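Local coordinates for pesticidal crystal protein Cry2Aa (Bacillus thuringiensis serovar kurstaki, PDB 1I5P) that kills dipteran and lepidopteran larvae by binding to their midgut epithelial cells and promoting colloid-osmotic lysis, at residues 419-424 against 468-473; 44-49 against 412-417; 511-516 against 581-586. One frame throughout, in Å; residues are numbered along the deposited sequence.

Interaction 1 (419-424 against 468-473); sequences PDYFIR and HNRKNN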
loop_
_atom_site.group_PDB
_atom_site.type_symbol
_atom_site.label_atom_id
_atom_site.label_comp_id
_atom_site.label_asym_id
_atom_site.label_seq_id
_atom_site.Cartn_x
_atom_site.Cartn_y
_atom_site.Cartn_z
ATOM N N PRO A 419 8.110 7.735 -4.122
ATOM C CA PRO A 419 9.262 7.609 -3.219
ATOM C C PRO A 419 9.142 6.395 -2.318
ATOM O O PRO A 419 8.075 6.143 -1.760
ATOM C CB PRO A 419 9.227 8.924 -2.434
ATOM C CG PRO A 419 8.701 9.881 -3.453
ATOM C CD PRO A 419 7.537 9.090 -4.031
ATOM N N ASP A 420 10.236 5.644 -2.194
ATOM C CA ASP A 420 10.285 4.434 -1.364
ATOM C C ASP A 420 9.373 3.301 -1.834
ATOM O O ASP A 420 9.201 2.295 -1.139
ATOM C CB ASP A 420 9.982 4.780 0.095
ATOM C CG ASP A 420 11.037 5.695 0.706
ATOM O OD1 ASP A 420 12.232 5.321 0.703
ATOM O OD2 ASP A 420 10.669 6.788 1.186
ATOM N N TYR A 421 8.782 3.462 -3.011
ATOM C CA TYR A 421 7.937 2.411 -3.566
ATOM C C TYR A 421 8.687 1.750 -4.699
ATOM O O TYR A 421 9.334 2.421 -5.506
ATOM C CB TYR A 421 6.619 2.967 -4.118
ATOM C CG TYR A 421 5.548 3.221 -3.080
ATOM C CD1 TYR A 421 5.629 4.317 -2.223
ATOM C CD2 TYR A 421 4.431 2.388 -2.984
ATOM C CE1 TYR A 421 4.631 4.586 -1.303
ATOM C CE2 TYR A 421 3.419 2.650 -2.061
ATOM C CZ TYR A 421 3.525 3.750 -1.227
ATOM O OH TYR A 421 2.530 4.018 -0.313
ATOM N N PHE A 422 8.612 0.427 -4.751
ATOM C CA PHE A 422 9.260 -0.321 -5.815
ATOM C C PHE A 422 8.180 -0.990 -6.641
ATOM O O PHE A 422 7.090 -1.281 -6.140
ATOM C CB PHE A 422 10.183 -1.411 -5.250
ATOM C CG PHE A 422 11.297 -0.888 -4.387
ATOM C CD1 PHE A 422 11.103 -0.684 -3.026
ATOM C CD2 PHE A 422 12.536 -0.592 -4.938
ATOM C CE1 PHE A 422 12.132 -0.202 -2.221
ATOM C CE2 PHE A 422 13.577 -0.103 -4.139
ATOM C CZ PHE A 422 13.368 0.092 -2.778
ATOM N N ILE A 423 8.470 -1.219 -7.915
ATOM C CA ILE A 423 7.512 -1.913 -8.750
ATOM C C ILE A 423 7.777 -3.384 -8.443
ATOM O O ILE A 423 8.693 -3.984 -9.000
ATOM C CB ILE A 423 7.748 -1.627 -10.244
ATOM C CG1 ILE A 423 7.402 -0.165 -10.551
ATOM C CG2 ILE A 423 6.894 -2.562 -11.095
ATOM C CD1 ILE A 423 7.716 0.256 -11.971
ATOM N N ARG A 424 6.997 -3.944 -7.526
ATOM C CA ARG A 424 7.160 -5.338 -7.134
ATOM C C ARG A 424 6.387 -6.317 -8.007
ATOM O O ARG A 424 6.520 -7.528 -7.857
ATOM C CB ARG A 424 6.767 -5.523 -5.669
ATOM C CG ARG A 424 7.726 -4.841 -4.696
ATOM C CD ARG A 424 9.152 -5.353 -4.859
ATOM N NE ARG A 424 10.071 -4.664 -3.958
ATOM C CZ ARG A 424 11.394 -4.778 -4.000
ATOM N NH1 ARG A 424 11.971 -5.562 -4.903
ATOM N NH2 ARG A 424 12.140 -4.092 -3.145
ATOM N N HIS A 468 3.111 -0.908 -7.493
ATOM C CA HIS A 468 4.084 -0.295 -6.599
ATOM C C HIS A 468 3.818 -0.616 -5.132
ATOM O O HIS A 468 2.682 -0.524 -4.651
ATOM C CB HIS A 468 4.074 1.221 -6.806
ATOM C CG HIS A 468 4.232 1.629 -8.239
ATOM N ND1 HIS A 468 5.333 2.314 -8.704
ATOM C CD2 HIS A 468 3.425 1.441 -9.311
ATOM C CE1 HIS A 468 5.199 2.529 -10.002
ATOM N NE2 HIS A 468 4.048 2.009 -10.393
ATOM N N ASN A 469 4.875 -0.993 -4.422
ATOM C CA ASN A 469 4.746 -1.325 -3.015
ATOM C C ASN A 469 6.043 -0.982 -2.297
ATOM O O ASN A 469 7.120 -0.996 -2.905
ATOM C CB ASN A 469 4.414 -2.817 -2.867
ATOM C CG ASN A 469 3.875 -3.162 -1.495
ATOM O OD1 ASN A 469 4.630 -3.252 -0.528
ATOM N ND2 ASN A 469 2.562 -3.346 -1.400
ATOM N N ARG A 470 5.938 -0.678 -1.007
ATOM C CA ARG A 470 7.102 -0.337 -0.204
ATOM C C ARG A 470 7.989 -1.542 0.090
ATOM O O ARG A 470 9.183 -1.385 0.370
ATOM C CB ARG A 470 6.665 0.282 1.119
ATOM C CG ARG A 470 6.140 1.702 1.015
ATOM C CD ARG A 470 5.988 2.304 2.398
ATOM N NE ARG A 470 6.064 3.763 2.369
ATOM C CZ ARG A 470 5.017 4.573 2.276
ATOM N NH1 ARG A 470 3.791 4.073 2.205
ATOM N NH2 ARG A 470 5.197 5.886 2.262
ATOM N N LYS A 471 7.401 -2.737 0.039
ATOM C CA LYS A 471 8.128 -3.973 0.315
ATOM C C LYS A 471 9.575 -3.917 -0.156
ATOM O O LYS A 471 9.844 -3.654 -1.324
ATOM C CB LYS A 471 7.427 -5.159 -0.347
ATOM C CG LYS A 471 8.053 -6.496 -0.002
ATOM C CD LYS A 471 8.034 -6.721 1.506
ATOM C CE LYS A 471 8.503 -8.122 1.861
ATOM N NZ LYS A 471 8.315 -8.412 3.312
ATOM N N ASN A 472 10.505 -4.179 0.754
ATOM C CA ASN A 472 11.915 -4.123 0.400
ATOM C C ASN A 472 12.782 -5.085 1.216
ATOM O O ASN A 472 13.872 -5.464 0.781
ATOM C CB ASN A 472 12.405 -2.678 0.571
ATOM C CG ASN A 472 13.749 -2.416 -0.096
ATOM O OD1 ASN A 472 14.102 -3.050 -1.086
ATOM N ND2 ASN A 472 14.492 -1.449 0.437
ATOM N N ASN A 473 12.294 -5.501 2.384
ATOM C CA ASN A 473 13.066 -6.406 3.234
ATOM C C ASN A 473 12.990 -7.852 2.760
ATOM O O ASN A 473 12.477 -8.732 3.453
ATOM C CB ASN A 473 12.611 -6.300 4.697
ATOM C CG ASN A 473 11.201 -6.800 4.919
ATOM O OD1 ASN A 473 10.301 -6.529 4.130
ATOM N ND2 ASN A 473 10.999 -7.525 6.016
HETATM O O HOH W 1 10.583 0.925 0.951
HETATM O O HOH W 2 7.725 3.327 -7.552
#
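Tyr421 and Arg470 cross with the arginine stem laid over one face of the phenol ring: CG of Arg470 sits 4.0 Å from the ring centroid, nearly on the ring normal, a CH-pi contact. From CG the chain runs extended to NE, and the guanidinium, its plane 51° from that of the ring, turns its own face to CE1 of Tyr421. A long aliphatic stem suits this place, since its methylenes can lie on an aromatic surface. Arg424 is folded instead. Its chain is bent at chi2 (-58°), which places CD, and the guanidinium grips one acceptor side-on: NE and NH2 both donate to Lys471 O, NE at 2.8 Å. The same NH2 lies over one face of the Phe422 ring, offset toward the rim, while CE1 of that ring packs 3.5 Å from CG of Asn472, whose OD1 is bonded to His21. On the opposite side of the sheet from Phe422, CG1 of Ile423 rests over the imidazole of His468, 3.9 Å from its centroid. The backbones pair antiparallel through Phe422 and Asn469, each N donating to the other's O; the bond from Phe422 N to Asn469 O is almost straight (175°). ND2 of Asn469 bonds Asn274 OD1, while its OD1 accepts from Lys471 N, 2.9 Å away. This Asx turn bends the chain out of the strand, a task suited to a short side-chain carbonyl. A water joins Asp420 O to Arg470 O, bridging the backbones beyond the last paired residues. The pair belongs to the three-stranded antiparallel sheet in which strand 462-469 lies between 275-278 and 422-430. Phe422 and Ile423 also touch strand 373-377, Pro419 meets the tryptophans of helix 31-44, and Arg470 packs on helix 53-65.

Interaction 2 (44-49 against 412-417); sequences TDHSLY and RGNSNY
His46 and Asn414 are the residues whose CA atoms lie nearest across the contact, 6.0 Å apart. Segment 44-49 has just left a helix, Asp45 being the first residue to abandon helical angles, whereas 412-417 is extended and forms a weakly bonded strand at 415-416. The backbones are linked by water rather than paired. One water accepts from His46 N at 2.7 Å and lies 2.9 Å from Ser415 OG; another donates to His46 O and accepts from Tyr417 N. Solvent thus meets both polar backbone atoms of His46 on the side of segment 412-417.

The loop 44-49 links helices 31-44 and 53-65, and its partner is the edge strand of a four-stranded antiparallel sheet of the middle domain, so the contact joins the helical part of this three-domain toxin to the beta prism.

In His46, chi1 (177°) sets CG anti to the backbone N, beside the carbonyl carbon. The Asn414 amide covers one face of the ring, its plane only 10° from that of the imidazole and ND2 offset toward the rim; CG of Asn414 lies 3.8 Å from ND1 of His46. CB of Asn414 adds a CH-pi contact, 4.2 Å from the centroid of the His46 ring. A flat amide suits this face because it can lie parallel to the imidazole, whose NE2 meanwhile bonds Glu243 of helix 238-259. CB of His46 also packs 3.3 Å from Ser415 O. Asp45 brings OD2 to within 3.5 Å of CD2 of Tyr417, the carboxylate and ring planes steeply inclined at 72°; OD1 of this aspartate forms a salt bridge with Arg375, which also bonds Ser415 OG.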
loop_
_atom_site.group_PDB
_atom_site.type_symbol
_atom_site.label_atom_id
_atom_site.label_comp_id
_atom_site.label_asym_id
_atom_site.label_seq_id
_atom_site.Cartn_x
_atom_site.Cartn_y
_atom_site.Cartn_z
ATOM N N THR A 44 8.860 17.219 -9.942
ATOM C CA THR A 44 9.213 16.605 -11.220
ATOM C C THR A 44 8.410 15.400 -11.686
ATOM O O THR A 44 8.428 15.069 -12.872
ATOM C CB THR A 44 10.677 16.149 -11.195
ATOM O OG1 THR A 44 10.779 14.981 -10.368
ATOM C CG2 THR A 44 11.577 17.240 -10.619
ATOM N N ASP A 45 7.724 14.723 -10.778
ATOM C CA ASP A 45 6.999 13.537 -11.190
ATOM C C ASP A 45 5.499 13.660 -11.291
ATOM O O ASP A 45 4.910 14.700 -10.989
ATOM C CB ASP A 45 7.354 12.367 -10.277
ATOM C CG ASP A 45 8.802 11.944 -10.418
ATOM O OD1 ASP A 45 9.320 11.986 -11.550
ATOM O OD2 ASP A 45 9.416 11.567 -9.401
ATOM N N HIS A 46 4.892 12.576 -11.752
ATOM C CA HIS A 46 3.463 12.528 -11.905
ATOM C C HIS A 46 2.827 12.308 -10.547
ATOM O O HIS A 46 2.685 11.176 -10.092
ATOM C CB HIS A 46 3.064 11.397 -12.858
ATOM C CG HIS A 46 1.584 11.234 -13.008
ATOM N ND1 HIS A 46 0.748 12.279 -13.334
ATOM C CD2 HIS A 46 0.788 10.146 -12.864
ATOM C CE1 HIS A 46 -0.499 11.846 -13.380
ATOM N NE2 HIS A 46 -0.502 10.555 -13.098
ATOM N N SER A 47 2.483 13.403 -9.881
ATOM C CA SER A 47 1.810 13.311 -8.601
ATOM C C SER A 47 0.370 13.253 -9.073
ATOM O O SER A 47 0.083 13.610 -10.209
ATOM C CB SER A 47 2.042 14.571 -7.767
ATOM O OG SER A 47 1.418 15.701 -8.362
ATOM N N LEU A 48 -0.550 12.795 -8.250
ATOM C CA LEU A 48 -1.933 12.756 -8.725
ATOM C C LEU A 48 -2.625 13.943 -8.094
ATOM O O LEU A 48 -3.773 13.843 -7.694
ATOM C CB LEU A 48 -2.611 11.465 -8.274
ATOM C CG LEU A 48 -2.294 10.192 -9.047
ATOM C CD1 LEU A 48 -0.800 9.869 -8.980
ATOM C CD2 LEU A 48 -3.134 9.072 -8.460
ATOM N N TYR A 49 -1.905 15.060 -8.020
ATOM C CA TYR A 49 -2.388 16.273 -7.368
ATOM C C TYR A 49 -2.316 15.952 -5.881
ATOM O O TYR A 49 -2.912 16.620 -5.040
ATOM C CB TYR A 49 -3.822 16.620 -7.792
ATOM C CG TYR A 49 -3.868 17.463 -9.048
ATOM C CD1 TYR A 49 -3.983 16.873 -10.305
ATOM C CD2 TYR A 49 -3.708 18.845 -8.982
ATOM C CE1 TYR A 49 -3.931 17.640 -11.469
ATOM C CE2 TYR A 49 -3.651 19.620 -10.138
ATOM C CZ TYR A 49 -3.759 19.017 -11.374
ATOM O OH TYR A 49 -3.671 19.789 -12.513
ATOM N N ARG A 412 7.999 8.102 -22.692
ATOM C CA ARG A 412 7.392 9.410 -22.897
ATOM C C ARG A 412 6.055 9.434 -22.171
ATOM O O ARG A 412 5.523 8.385 -21.805
ATOM C CB ARG A 412 7.206 9.704 -24.394
ATOM C CG ARG A 412 6.428 8.661 -25.173
ATOM C CD ARG A 412 6.377 9.018 -26.664
ATOM N NE ARG A 412 5.654 10.265 -26.924
ATOM C CZ ARG A 412 5.347 10.718 -28.138
ATOM N NH1 ARG A 412 5.701 10.031 -29.214
ATOM N NH2 ARG A 412 4.675 11.856 -28.276
ATOM N N GLY A 413 5.519 10.631 -21.960
ATOM C CA GLY A 413 4.258 10.764 -21.256
ATOM C C GLY A 413 4.503 10.679 -19.762
ATOM O O GLY A 413 5.649 10.773 -19.325
ATOM N N ASN A 414 3.451 10.499 -18.972
ATOM C CA ASN A 414 3.625 10.407 -17.522
ATOM C C ASN A 414 4.362 9.139 -17.125
ATOM O O ASN A 414 4.097 8.064 -17.663
ATOM C CB ASN A 414 2.276 10.386 -16.798
ATOM C CG ASN A 414 1.487 11.663 -16.963
ATOM O OD1 ASN A 414 2.036 12.757 -16.933
ATOM N ND2 ASN A 414 0.175 11.522 -17.113
ATOM N N SER A 415 5.285 9.265 -16.181
ATOM C CA SER A 415 5.999 8.100 -15.682
ATOM C C SER A 415 5.374 7.840 -14.317
ATOM O O SER A 415 4.942 8.772 -13.635
ATOM C CB SER A 415 7.501 8.370 -15.532
ATOM O OG SER A 415 7.785 9.051 -14.326
ATOM N N ASN A 416 5.313 6.572 -13.930
ATOM C CA ASN A 416 4.723 6.197 -12.656
ATOM C C ASN A 416 5.815 5.820 -11.673
ATOM O O ASN A 416 6.628 4.939 -11.932
ATOM C CB ASN A 416 3.749 5.044 -12.878
ATOM C CG ASN A 416 2.793 5.326 -14.019
ATOM O OD1 ASN A 416 1.917 6.190 -13.905
ATOM N ND2 ASN A 416 2.965 4.618 -15.136
ATOM N N TYR A 417 5.817 6.500 -10.535
ATOM C CA TYR A 417 6.827 6.273 -9.514
ATOM C C TYR A 417 6.415 6.969 -8.223
ATOM O O TYR A 417 5.780 8.022 -8.260
ATOM C CB TYR A 417 8.162 6.851 -9.998
ATOM C CG TYR A 417 9.208 6.996 -8.920
ATOM C CD1 TYR A 417 9.965 5.901 -8.512
ATOM C CD2 TYR A 417 9.416 8.222 -8.274
ATOM C CE1 TYR A 417 10.898 6.010 -7.491
ATOM C CE2 TYR A 417 10.349 8.343 -7.247
ATOM C CZ TYR A 417 11.083 7.231 -6.859
ATOM O OH TYR A 417 11.977 7.328 -5.818
HETATM O O HOH W 3 3.533 8.322 -10.149
HETATM O O HOH W 4 6.249 10.298 -12.162
#

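Interaction 3 (511-516 against 581-586); sequences FISEKF and NDNGAR
Asp582 and Phe516 meet twice, through a backbone bond and through a ring. OD1 of Asp582 accepts from Phe516 N at 2.7 Å, on its syn lone pair and nearly straight (167°), and the same oxygen lies 3.3 Å from CD1 of the phenylalanine ring. The first torsion of Asp582 sets CG anti to the backbone N (chi1 -155°). Its other oxygen, OD2, accepts from Gly517 N, so a short acid takes up two successive backbone NH groups. Lys515 crosses the same carboxylate obliquely with its methylenes: CD lies 3.6 Å from CG of Asp582, and CE packs 3.5 Å from CB of Ala585, a methyl small enough to pack against the lysine stem.

Asp582 to Ala585 form a type I' beta turn, the tip of a hairpin in the lectin-like, jelly-roll C-terminal domain, closed by reciprocal backbone bonds between these two residues. Asn583 takes the first of its two left-handed positions, which asparagine tolerates well, and Gly584 the second, where its backbone angles call for glycine.

From the turn, Asn583 directs ND2 to Glu514 O at 2.9 Å. NZ of Lys515, on a chain bent at chi2 and chi4, lies 3.0 Å from Glu514 O, well above the carbonyl plane, on the face opposite Asn583 ND2. The buried ammonium also bonds Ser522 OG and, through a water, Asn583 O. CB of Asn583 packs 3.9 Å from CE1 of Phe516, the amide turned 74° from the ring. That ring also meets Tyr227 and Gln228 of helix 202-232 and Phe253 of helix 238-259.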
loop_
_atom_site.group_PDB
_atom_site.type_symbol
_atom_site.label_atom_id
_atom_site.label_comp_id
_atom_site.label_asym_id
_atom_site.label_seq_id
_atom_site.Cartn_x
_atom_site.Cartn_y
_atom_site.Cartn_z
ATOM N N PHE A 511 -8.389 -16.788 -2.222
ATOM C CA PHE A 511 -8.419 -15.519 -2.939
ATOM C C PHE A 511 -7.829 -14.341 -2.178
ATOM O O PHE A 511 -7.820 -14.310 -0.953
ATOM C CB PHE A 511 -9.864 -15.165 -3.319
ATOM C CG PHE A 511 -10.576 -16.245 -4.081
ATOM C CD1 PHE A 511 -11.063 -17.371 -3.423
ATOM C CD2 PHE A 511 -10.730 -16.153 -5.461
ATOM C CE1 PHE A 511 -11.696 -18.392 -4.128
ATOM C CE2 PHE A 511 -11.361 -17.170 -6.178
ATOM C CZ PHE A 511 -11.844 -18.294 -5.507
ATOM N N ILE A 512 -7.338 -13.366 -2.932
ATOM C CA ILE A 512 -6.801 -12.155 -2.338
ATOM C C ILE A 512 -8.022 -11.262 -2.184
ATOM O O ILE A 512 -8.788 -11.096 -3.126
ATOM C CB ILE A 512 -5.756 -11.497 -3.262
ATOM C CG1 ILE A 512 -4.561 -12.443 -3.420
ATOM C CG2 ILE A 512 -5.311 -10.158 -2.688
ATOM C CD1 ILE A 512 -3.477 -11.932 -4.345
ATOM N N SER A 513 -8.216 -10.718 -0.986
ATOM C CA SER A 513 -9.364 -9.871 -0.700
ATOM C C SER A 513 -8.954 -8.456 -0.287
ATOM O O SER A 513 -8.264 -8.255 0.711
ATOM C CB SER A 513 -10.210 -10.515 0.404
ATOM O OG SER A 513 -11.334 -9.718 0.735
ATOM N N GLU A 514 -9.397 -7.485 -1.072
ATOM C CA GLU A 514 -9.109 -6.074 -0.846
ATOM C C GLU A 514 -9.359 -5.596 0.591
ATOM O O GLU A 514 -10.358 -5.967 1.216
ATOM C CB GLU A 514 -9.944 -5.246 -1.834
ATOM C CG GLU A 514 -10.061 -3.772 -1.504
ATOM C CD GLU A 514 -10.680 -2.966 -2.634
ATOM O OE1 GLU A 514 -11.856 -3.219 -2.978
ATOM O OE2 GLU A 514 -9.992 -2.074 -3.174
ATOM N N LYS A 515 -8.432 -4.786 1.108
ATOM C CA LYS A 515 -8.544 -4.208 2.450
ATOM C C LYS A 515 -8.135 -2.738 2.402
ATOM O O LYS A 515 -7.320 -2.346 1.574
ATOM C CB LYS A 515 -7.656 -4.964 3.445
ATOM C CG LYS A 515 -8.123 -6.384 3.718
ATOM C CD LYS A 515 -9.516 -6.379 4.326
ATOM C CE LYS A 515 -10.103 -7.782 4.378
ATOM N NZ LYS A 515 -10.273 -8.347 3.009
ATOM N N PHE A 516 -8.695 -1.925 3.290
ATOM C CA PHE A 516 -8.379 -0.500 3.297
ATOM C C PHE A 516 -7.515 -0.059 4.471
ATOM O O PHE A 516 -6.806 0.940 4.373
ATOM C CB PHE A 516 -9.673 0.322 3.260
ATOM C CG PHE A 516 -10.596 -0.064 2.138
ATOM C CD1 PHE A 516 -11.705 -0.868 2.380
ATOM C CD2 PHE A 516 -10.333 0.339 0.834
ATOM C CE1 PHE A 516 -12.542 -1.269 1.339
ATOM C CE2 PHE A 516 -11.165 -0.059 -0.219
ATOM C CZ PHE A 516 -12.271 -0.864 0.037
ATOM N N ASN A 581 -14.509 -2.560 10.573
ATOM C CA ASN A 581 -15.095 -3.372 9.509
ATOM C C ASN A 581 -14.403 -2.971 8.216
ATOM O O ASN A 581 -14.672 -1.901 7.648
ATOM C CB ASN A 581 -16.602 -3.135 9.389
ATOM C CG ASN A 581 -17.310 -4.271 8.665
ATOM O OD1 ASN A 581 -16.975 -4.605 7.524
ATOM N ND2 ASN A 581 -18.290 -4.877 9.329
ATOM N N ASP A 582 -13.512 -3.845 7.761
ATOM C CA ASP A 582 -12.721 -3.616 6.559
ATOM C C ASP A 582 -13.211 -4.503 5.423
ATOM O O ASP A 582 -12.872 -5.682 5.361
ATOM C CB ASP A 582 -11.253 -3.944 6.856
ATOM C CG ASP A 582 -10.290 -3.212 5.948
ATOM O OD1 ASP A 582 -10.693 -2.830 4.830
ATOM O OD2 ASP A 582 -9.119 -3.029 6.357
ATOM N N ASN A 583 -13.998 -3.931 4.522
ATOM C CA ASN A 583 -14.530 -4.677 3.386
ATOM C C ASN A 583 -15.176 -5.999 3.819
ATOM O O ASN A 583 -15.019 -7.027 3.161
ATOM C CB ASN A 583 -13.409 -4.940 2.375
ATOM C CG ASN A 583 -13.918 -5.506 1.067
ATOM O OD1 ASN A 583 -14.996 -5.149 0.604
ATOM N ND2 ASN A 583 -13.134 -6.389 0.459
ATOM N N GLY A 584 -15.898 -5.967 4.936
ATOM C CA GLY A 584 -16.557 -7.170 5.421
ATOM C C GLY A 584 -15.798 -7.910 6.510
ATOM O O GLY A 584 -16.392 -8.642 7.302
ATOM N N ALA A 585 -14.483 -7.726 6.562
ATOM C CA ALA A 585 -13.673 -8.397 7.572
ATOM C C ALA A 585 -13.665 -7.618 8.887
ATOM O O ALA A 585 -13.666 -6.391 8.891
ATOM C CB ALA A 585 -12.243 -8.581 7.062
ATOM N N ARG A 586 -13.678 -8.342 10.000
ATOM C CA ARG A 586 -13.638 -7.729 11.325
ATOM C C ARG A 586 -12.450 -8.363 12.025
ATOM O O ARG A 586 -12.575 -9.394 12.690
ATOM C CB ARG A 586 -14.922 -8.017 12.099
ATOM C CG ARG A 586 -16.127 -7.279 11.562
ATOM C CD ARG A 586 -17.390 -7.771 12.226
ATOM N NE ARG A 586 -18.440 -7.970 11.241
ATOM C CZ ARG A 586 -19.497 -8.749 11.427
ATOM N NH1 ARG A 586 -19.648 -9.406 12.571
ATOM N NH2 ARG A 586 -20.397 -8.878 10.464
HETATM O O HOH W 5 -13.058 -9.022 3.071
#

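In the fold
Interactions 1 and 3 are buried, whereas interaction 2 lies nearer the surface, about 18 Å from the centre of the chain. Interactions 1 and 2 touch, CE1 of His468 lying 3.4 Å from Asn416 O, and strands 415-416 and 422-430 follow each other in the middle-domain sequence. Interaction 3 belongs to the C-terminal domain and stands apart, its nearest atoms about 10 Å from interaction 1. Chemistry follows place: paired strands join 419-424 to 468-473 directly, waters and a stacked amide bridge 44-49 and 412-417, and side chains holding backbone groups connect 511-516 with 581-586. All three have partners on helices of the N-terminal bundle.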